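Local coordinates for protein xylooligosaccharide oxidase (Myceliophthora thermophila, PDB 5L6G) that oxidises the C1 hydroxyl of xylooligosaccharides and related sugars to lactones, using a bicovalently bound FAD and passing the electrons to oxygen to give hydrogen peroxide, at residues 346-351 / 408-413; 443-448 / 462-467. All blocks are in the same frame, centred on the assembly; numbering follows the deposited sequence.

Contact 1: 346-351 / 408-413; sequences SLVTSA and LFLYEL. With XYP (beta-D-xylopyranose), chain H.
Y411 and T349 meet with their side chains crossing at about a right angle, and they illustrate how a polar bridge can be built on one face of an antiparallel pair. In Y411, CG is anti to the carbonyl carbon (chi1 -55°), and the ring runs past L347 toward T349. Y411 CD1 touches L347 CB at 3.6 Å, and CE1 lies 3.4 Å from T349 CG2. The phenol then donates from Y411 OH to T349 OG1 at 2.8 Å. That OG1, placed between the backbone N and the carbonyl carbon by chi1 of 77°, also lies near the ring plane of F409, at its edge. T349 OG1 in turn donates to S350 O at 2.7 Å, in the carbonyl plane on a lone pair.

On the other face V348 and L410 cross obliquely, CG2 of V348 meeting CD1 of L410 at 3.7 Å. Farther along that face the extended side chain of E412 leaves the strand pair for the xylose; the modelled bond from the sugar O1 to E412 OE1 is doubtful, since OE1 lies too close to the sugar, while OE2 is bonded to the Y96 hydroxyl. The substrate-binding E412 thus projects from the large antiparallel sheet. At the other end, a classic beta bulge lets T349 O accept from both L408 N (2.9 Å) and F409 N (3.1 Å).

Around the tyrosine, F436 meets the ring edge-to-face and W253 packs against it. A phenylalanine in place of Y411 would probably leave T349 OG1 without its donor, with the bond to S350 O remaining. The chemistry is that of a buried chain of two hydrogen bonds, Y411 OH to T349 OG1 to S350 O, tying the ring to the backbone where the strand ends.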
loop_
_atom_site.group_PDB
_atom_site.type_symbol
_atom_site.label_atom_id
_atom_site.label_comp_id
_atom_site.label_asym_id
_atom_site.label_seq_id
_atom_site.Cartn_x
_atom_site.Cartn_y
_atom_site.Cartn_z
ATOM N N SER A 346 -7.326 4.601 -7.152
ATOM C CA SER A 346 -6.059 4.224 -7.713
ATOM C C SER A 346 -6.234 3.703 -9.116
ATOM O O SER A 346 -7.369 3.456 -9.591
ATOM C CB SER A 346 -5.448 3.125 -6.847
ATOM O OG SER A 346 -6.084 1.893 -7.091
ATOM N N LEU A 347 -5.099 3.535 -9.776
ATOM C CA LEU A 347 -5.032 2.899 -11.049
ATOM C C LEU A 347 -3.635 2.336 -11.229
ATOM O O LEU A 347 -2.659 2.809 -10.628
ATOM C CB LEU A 347 -5.266 3.898 -12.194
ATOM C CG LEU A 347 -6.649 4.148 -12.771
ATOM C CD1 LEU A 347 -6.493 5.197 -13.862
ATOM C CD2 LEU A 347 -7.273 2.913 -13.357
ATOM N N VAL A 348 -3.586 1.313 -12.065
ATOM C CA VAL A 348 -2.368 0.839 -12.691
ATOM C C VAL A 348 -2.684 0.872 -14.173
ATOM O O VAL A 348 -3.755 0.425 -14.591
ATOM C CB VAL A 348 -2.036 -0.591 -12.262
ATOM C CG1 VAL A 348 -0.816 -1.119 -13.011
ATOM C CG2 VAL A 348 -1.793 -0.631 -10.757
ATOM N N THR A 349 -1.800 1.452 -14.968
ATOM C CA THR A 349 -2.020 1.501 -16.391
ATOM C C THR A 349 -0.727 1.173 -17.142
ATOM O O THR A 349 0.392 1.271 -16.613
ATOM C CB THR A 349 -2.515 2.885 -16.912
ATOM O OG1 THR A 349 -1.425 3.823 -16.969
ATOM C CG2 THR A 349 -3.678 3.480 -16.133
ATOM N N SER A 350 -0.919 0.796 -18.392
ATOM C CA SER A 350 0.141 0.788 -19.390
ATOM C C SER A 350 0.504 2.226 -19.738
ATOM O O SER A 350 0.013 3.172 -19.121
ATOM C CB SER A 350 -0.384 0.075 -20.635
ATOM O OG SER A 350 -1.543 0.750 -21.126
ATOM N N ALA A 351 1.360 2.402 -20.740
ATOM C CA ALA A 351 1.442 3.700 -21.404
ATOM C C ALA A 351 0.034 4.074 -21.898
ATOM O O ALA A 351 -0.794 3.216 -22.169
ATOM C CB ALA A 351 2.432 3.672 -22.547
ATOM N N LEU A 408 3.014 0.042 -16.280
ATOM C CA LEU A 408 4.023 1.075 -16.421
ATOM C C LEU A 408 3.922 2.131 -15.340
ATOM O O LEU A 408 4.957 2.653 -14.893
ATOM C CB LEU A 408 3.832 1.756 -17.760
ATOM C CG LEU A 408 4.951 2.704 -18.162
ATOM C CD1 LEU A 408 6.300 2.000 -18.188
ATOM C CD2 LEU A 408 4.636 3.320 -19.515
ATOM N N PHE A 409 2.679 2.460 -14.963
ATOM C CA PHE A 409 2.386 3.540 -14.022
ATOM C C PHE A 409 1.439 3.042 -12.950
ATOM O O PHE A 409 0.491 2.311 -13.231
ATOM C CB PHE A 409 1.683 4.728 -14.692
ATOM C CG PHE A 409 2.526 5.466 -15.683
ATOM C CD1 PHE A 409 3.761 5.972 -15.318
ATOM C CD2 PHE A 409 2.083 5.653 -16.980
ATOM C CE1 PHE A 409 4.529 6.663 -16.218
ATOM C CE2 PHE A 409 2.861 6.318 -17.894
ATOM C CZ PHE A 409 4.083 6.840 -17.513
ATOM N N LEU A 410 1.707 3.486 -11.733
ATOM C CA LEU A 410 0.817 3.343 -10.601
ATOM C C LEU A 410 0.364 4.717 -10.148
ATOM O O LEU A 410 1.154 5.675 -10.056
ATOM C CB LEU A 410 1.550 2.635 -9.471
ATOM C CG LEU A 410 0.923 2.544 -8.099
ATOM C CD1 LEU A 410 -0.320 1.682 -8.201
ATOM C CD2 LEU A 410 1.929 1.968 -7.093
ATOM N N TYR A 411 -0.913 4.812 -9.821
ATOM C CA TYR A 411 -1.513 6.090 -9.507
ATOM C C TYR A 411 -2.216 6.067 -8.166
ATOM O O TYR A 411 -2.877 5.077 -7.820
ATOM C CB TYR A 411 -2.573 6.449 -10.526
ATOM C CG TYR A 411 -2.172 6.464 -11.981
ATOM C CD1 TYR A 411 -1.944 5.276 -12.676
ATOM C CD2 TYR A 411 -2.086 7.650 -12.678
ATOM C CE1 TYR A 411 -1.654 5.261 -14.021
ATOM C CE2 TYR A 411 -1.794 7.659 -14.031
ATOM C CZ TYR A 411 -1.581 6.465 -14.704
ATOM O OH TYR A 411 -1.282 6.455 -16.042
ATOM N N GLU A 412 -2.091 7.181 -7.450
ATOM C CA GLU A 412 -2.906 7.462 -6.301
ATOM C C GLU A 412 -3.649 8.763 -6.603
ATOM O O GLU A 412 -3.019 9.764 -6.948
ATOM C CB GLU A 412 -2.073 7.645 -5.035
ATOM C CG GLU A 412 -2.935 7.789 -3.789
ATOM C CD GLU A 412 -2.134 8.031 -2.522
ATOM O OE1 GLU A 412 -0.893 8.261 -2.600
ATOM O OE2 GLU A 412 -2.765 8.019 -1.443
ATOM N N LEU A 413 -4.973 8.724 -6.476
ATOM C CA LEU A 413 -5.812 9.905 -6.604
ATOM C C LEU A 413 -6.475 10.131 -5.261
ATOM O O LEU A 413 -7.078 9.237 -4.705
ATOM C CB LEU A 413 -6.869 9.755 -7.702
ATOM C CG LEU A 413 -6.437 9.488 -9.156
ATOM C CD1 LEU A 413 -6.103 8.032 -9.388
ATOM C CD2 LEU A 413 -7.522 9.918 -10.138
HETATM O O1 XYP H . 1.659 7.043 -2.096
HETATM C C1 XYP H . 1.598 7.679 -0.821
HETATM C C2 XYP H . 2.538 8.883 -0.817
HETATM C C3 XYP H . 2.363 9.716 0.446
HETATM C C4 XYP H . 0.892 10.070 0.643
HETATM C C5 XYP H . 0.016 8.812 0.600
HETATM O O2 XYP H . 3.877 8.394 -0.893
HETATM O O3 XYP H . 3.213 10.875 0.413
HETATM O O4 XYP H . 0.703 10.676 1.928
HETATM O O5 XYP H . 0.250 8.049 -0.580
#

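Contact 2: 443-448 / 462-467; sequences SDWGMY and QEVYYR. With FAD (flavin-adenine dinucleotide), chain D.
R467 grips W445 twice over, by its carbonyl and by its indole, a worked case of one guanidinium serving two kinds of partner. Two nitrogens converge side-on: R467 NE meets W445 O at 2.7 Å in the carbonyl plane, and R467 NH2 meets it at 2.8 Å from above that plane. NH2 also sits over one face of the indole, with CZ of R467 4.6 Å from the centroid of the W445 six-membered ring, a cation-pi contact. The guanidinium stands almost upright on the ring, the two planes 79° apart. W445 has CG between the backbone N and the carbonyl carbon (chi1 69°), and the arginine chain bends at chi2 (-66°), which sets CD.

V464 divides its branches between two neighbours. V464 CG1 comes obliquely to the indole, 3.6 Å from W445 CH2, while CG2 lies alongside M447. The motif is a short edge strand, 445-446, that ends the large antiparallel sheet, with the last turn of helix 458-466 laid against it; R467, with positive phi, is the first residue to leave the helix. The backbones dock here as well: M447 N donates to V464 O at 2.8 Å from above the carbonyl plane, and Y465 CA approaches M447 O at 3.4 Å. G446 has no side chain to obstruct V464 O.

The Y465 ring turns an edge to the M447 carbonyl, and its hydroxyl is held by Q490 and D453. The Y448 side chain points away from the helix and reaches the flavin: Y448 OH donates to FAD O2 in a bond modelled as very short, 2.5 Å, and is also held by G168 N and N450 ND2.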
loop_
_atom_site.group_PDB
_atom_site.type_symbol
_atom_site.label_atom_id
_atom_site.label_comp_id
_atom_site.label_asym_id
_atom_site.label_seq_id
_atom_site.Cartn_x
_atom_site.Cartn_y
_atom_site.Cartn_z
ATOM N N SER A 443 -7.390 -5.409 -20.009
ATOM C CA SER A 443 -6.054 -5.982 -19.876
ATOM C C SER A 443 -4.958 -4.937 -19.664
ATOM O O SER A 443 -3.813 -5.294 -19.362
ATOM C CB SER A 443 -5.721 -6.835 -21.109
ATOM O OG SER A 443 -5.523 -6.015 -22.236
ATOM N N ASP A 444 -5.285 -3.655 -19.815
ATOM C CA ASP A 444 -4.288 -2.596 -19.713
ATOM C C ASP A 444 -4.515 -1.648 -18.534
ATOM O O ASP A 444 -3.857 -0.625 -18.403
ATOM C CB ASP A 444 -4.221 -1.846 -21.042
ATOM C CG ASP A 444 -3.453 -2.608 -22.090
ATOM O OD1 ASP A 444 -2.216 -2.705 -21.970
ATOM O OD2 ASP A 444 -4.081 -3.109 -23.040
ATOM N N TRP A 445 -5.404 -2.019 -17.619
ATOM C CA TRP A 445 -5.483 -1.290 -16.369
ATOM C C TRP A 445 -6.002 -2.161 -15.257
ATOM O O TRP A 445 -6.722 -3.143 -15.482
ATOM C CB TRP A 445 -6.332 -0.012 -16.503
ATOM C CG TRP A 445 -7.790 -0.253 -16.714
ATOM C CD1 TRP A 445 -8.424 -0.448 -17.899
ATOM C CD2 TRP A 445 -8.795 -0.338 -15.703
ATOM N NE1 TRP A 445 -9.772 -0.653 -17.694
ATOM C CE2 TRP A 445 -10.027 -0.568 -16.352
ATOM C CE3 TRP A 445 -8.775 -0.226 -14.307
ATOM C CZ2 TRP A 445 -11.231 -0.708 -15.656
ATOM C CZ3 TRP A 445 -9.979 -0.339 -13.612
ATOM C CH2 TRP A 445 -11.192 -0.598 -14.297
ATOM N N GLY A 446 -5.594 -1.792 -14.050
ATOM C CA GLY A 446 -6.107 -2.398 -12.836
ATOM C C GLY A 446 -6.124 -1.360 -11.741
ATOM O O GLY A 446 -5.935 -0.173 -11.999
ATOM N N MET A 447 -6.355 -1.807 -10.514
ATOM C CA MET A 447 -6.352 -0.923 -9.364
ATOM C C MET A 447 -5.610 -1.584 -8.215
ATOM O O MET A 447 -5.331 -2.770 -8.258
ATOM C CB MET A 447 -7.782 -0.552 -8.976
ATOM C CG MET A 447 -8.391 0.459 -9.941
ATOM S SD MET A 447 -10.148 0.780 -9.690
ATOM C CE MET A 447 -10.395 2.184 -10.772
ATOM N N TYR A 448 -5.307 -0.801 -7.196
ATOM C CA TYR A 448 -4.319 -1.168 -6.192
ATOM C C TYR A 448 -4.925 -1.019 -4.830
ATOM O O TYR A 448 -5.186 0.090 -4.379
ATOM C CB TYR A 448 -3.123 -0.238 -6.343
ATOM C CG TYR A 448 -1.995 -0.366 -5.347
ATOM C CD1 TYR A 448 -1.421 -1.581 -5.057
ATOM C CD2 TYR A 448 -1.456 0.756 -4.751
ATOM C CE1 TYR A 448 -0.353 -1.681 -4.172
ATOM C CE2 TYR A 448 -0.384 0.679 -3.880
ATOM C CZ TYR A 448 0.178 -0.534 -3.605
ATOM O OH TYR A 448 1.235 -0.594 -2.715
ATOM N N GLN A 462 -12.552 -7.132 -6.757
ATOM C CA GLN A 462 -11.738 -8.343 -6.920
ATOM C C GLN A 462 -11.097 -8.385 -8.298
ATOM O O GLN A 462 -9.916 -8.743 -8.431
ATOM C CB GLN A 462 -12.598 -9.576 -6.774
ATOM C CG GLN A 462 -13.026 -9.849 -5.370
ATOM C CD GLN A 462 -14.093 -10.889 -5.359
ATOM O OE1 GLN A 462 -13.808 -12.061 -5.431
ATOM N NE2 GLN A 462 -15.334 -10.449 -5.352
ATOM N N GLU A 463 -11.889 -8.030 -9.311
ATOM C CA GLU A 463 -11.432 -8.095 -10.693
ATOM C C GLU A 463 -10.318 -7.098 -10.958
ATOM O O GLU A 463 -9.277 -7.468 -11.504
ATOM C CB GLU A 463 -12.585 -7.919 -11.673
ATOM C CG GLU A 463 -13.494 -9.142 -11.646
ATOM C CD GLU A 463 -14.588 -9.167 -12.697
ATOM O OE1 GLU A 463 -14.774 -8.168 -13.424
ATOM O OE2 GLU A 463 -15.277 -10.220 -12.781
ATOM N N VAL A 464 -10.528 -5.859 -10.537
ATOM C CA VAL A 464 -9.567 -4.802 -10.818
ATOM C C VAL A 464 -8.329 -4.862 -9.934
ATOM O O VAL A 464 -7.238 -4.456 -10.368
ATOM C CB VAL A 464 -10.197 -3.392 -10.779
ATOM C CG1 VAL A 464 -11.300 -3.266 -11.820
ATOM C CG2 VAL A 464 -10.683 -3.016 -9.378
ATOM N N TYR A 465 -8.484 -5.335 -8.697
ATOM C CA TYR A 465 -7.352 -5.446 -7.786
ATOM C C TYR A 465 -6.415 -6.588 -8.122
ATOM O O TYR A 465 -5.213 -6.453 -7.939
ATOM C CB TYR A 465 -7.818 -5.653 -6.341
ATOM C CG TYR A 465 -8.471 -4.480 -5.646
ATOM C CD1 TYR A 465 -8.146 -3.153 -5.939
ATOM C CD2 TYR A 465 -9.403 -4.712 -4.635
ATOM C CE1 TYR A 465 -8.764 -2.092 -5.264
ATOM C CE2 TYR A 465 -10.004 -3.665 -3.954
ATOM C CZ TYR A 465 -9.689 -2.362 -4.269
ATOM O OH TYR A 465 -10.318 -1.350 -3.580
ATOM N N TYR A 466 -6.965 -7.709 -8.606
ATOM C CA TYR A 466 -6.208 -8.941 -8.787
ATOM C C TYR A 466 -6.145 -9.490 -10.215
ATOM O O TYR A 466 -5.303 -10.371 -10.506
ATOM C CB TYR A 466 -6.741 -9.993 -7.838
ATOM C CG TYR A 466 -6.782 -9.521 -6.413
ATOM C CD1 TYR A 466 -5.622 -9.187 -5.743
ATOM C CD2 TYR A 466 -7.996 -9.372 -5.749
ATOM C CE1 TYR A 466 -5.652 -8.760 -4.429
ATOM C CE2 TYR A 466 -8.040 -8.946 -4.436
ATOM C CZ TYR A 466 -6.873 -8.627 -3.782
ATOM O OH TYR A 466 -6.926 -8.201 -2.477
ATOM N N ARG A 467 -7.012 -8.970 -11.094
ATOM C CA ARG A 467 -7.002 -9.268 -12.522
ATOM C C ARG A 467 -6.770 -10.755 -12.808
ATOM O O ARG A 467 -7.574 -11.586 -12.403
ATOM C CB ARG A 467 -5.996 -8.346 -13.243
ATOM C CG ARG A 467 -6.437 -6.886 -13.345
ATOM C CD ARG A 467 -7.669 -6.772 -14.244
ATOM N NE ARG A 467 -8.013 -5.396 -14.623
ATOM C CZ ARG A 467 -9.248 -4.968 -14.904
ATOM N NH1 ARG A 467 -10.295 -5.794 -14.819
ATOM N NH2 ARG A 467 -9.451 -3.700 -15.260
HETATM P PA FAD D . -4.806 -1.817 8.055
HETATM O O1A FAD D . -4.447 -2.211 9.469
HETATM O O2A FAD D . -5.988 -0.914 7.890
HETATM O O5B FAD D . -4.878 -3.093 7.139
HETATM C C5B FAD D . -5.160 -3.050 5.738
HETATM C C4B FAD D . -5.669 -4.397 5.276
HETATM O O4B FAD D . -4.673 -5.391 5.531
HETATM C C3B FAD D . -6.916 -4.842 6.022
HETATM O O3B FAD D . -7.706 -5.645 5.171
HETATM C C2B FAD D . -6.368 -5.695 7.136
HETATM O O2B FAD D . -7.317 -6.606 7.679
HETATM C C1B FAD D . -5.197 -6.359 6.447
HETATM N N9A FAD D . -4.176 -6.743 7.425
HETATM C C8A FAD D . -3.548 -5.977 8.311
HETATM N N7A FAD D . -2.684 -6.710 9.054
HETATM C C5A FAD D . -2.782 -7.956 8.593
HETATM C C6A FAD D . -2.170 -9.233 8.953
HETATM N N6A FAD D . -1.258 -9.217 9.943
HETATM N N1A FAD D . -2.566 -10.329 8.272
HETATM C C2A FAD D . -3.463 -10.302 7.283
HETATM N N3A FAD D . -4.072 -9.143 6.895
HETATM C C4A FAD D . -3.757 -7.978 7.526
HETATM N N1 FAD D . 0.946 2.560 0.160
HETATM C C2 FAD D . 1.988 2.406 -0.717
HETATM O O2 FAD D . 2.000 1.404 -1.484
HETATM N N3 FAD D . 3.013 3.293 -0.739
HETATM C C4 FAD D . 3.075 4.361 0.092
HETATM O O4 FAD D . 4.022 5.197 0.082
HETATM C C4X FAD D . 1.983 4.597 1.061
HETATM N N5 FAD D . 1.958 5.647 1.933
HETATM C C5X FAD D . 0.943 5.838 2.855
HETATM C C6 FAD D . 0.942 6.903 3.766
HETATM C C7 FAD D . -0.125 7.056 4.666
HETATM C C7M FAD D . -0.096 8.229 5.615
HETATM C C8 FAD D . -1.252 6.061 4.710
HETATM C C8M FAD D . -2.384 6.161 5.727
HETATM C C9 FAD D . -1.220 5.005 3.805
HETATM C C9A FAD D . -0.181 4.860 2.868
HETATM N N10 FAD D . -0.150 3.797 1.926
HETATM C C10 FAD D . 0.893 3.614 1.015
HETATM C "C1'" FAD D . -1.209 2.797 1.858
HETATM C "C2'" FAD D . -0.915 1.594 2.696
HETATM O "O2'" FAD D . 0.026 0.794 1.975
HETATM C "C3'" FAD D . -2.222 0.829 2.809
HETATM O "O3'" FAD D . -3.250 1.646 3.383
HETATM C "C4'" FAD D . -1.986 -0.404 3.686
HETATM O "O4'" FAD D . -2.871 -1.450 3.261
HETATM C "C5'" FAD D . -2.188 -0.038 5.135
HETATM O "O5'" FAD D . -1.621 -1.052 5.968
HETATM P P FAD D . -2.020 -1.039 7.494
HETATM O O1P FAD D . -1.516 -2.265 8.189
HETATM O O2P FAD D . -1.665 0.281 8.100
HETATM O O3P FAD D . -3.617 -0.962 7.394
#

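Contacts 1 and 2, whose centres are about 10 Å apart, share one sheet: strand 341-349 pairs with 409-417 on one side and with the edge strand 445-446 on the other. Two probable hydrogen bonds stitch them together, V348 N to G446 O at 2.8 Å and S346 OG with Y448 N, also at 2.8 Å. Each contact sends one residue to the active site. E412 from 408-413 faces the sugar, and Y448 from 443-448 faces the flavin. The side chain of Y448 is about 7 Å from that of E412. Close to Y448 is Y451, a substrate-binding residue hydrogen-bonded to the xylose, whose ring meets that of Y448 edge-to-face.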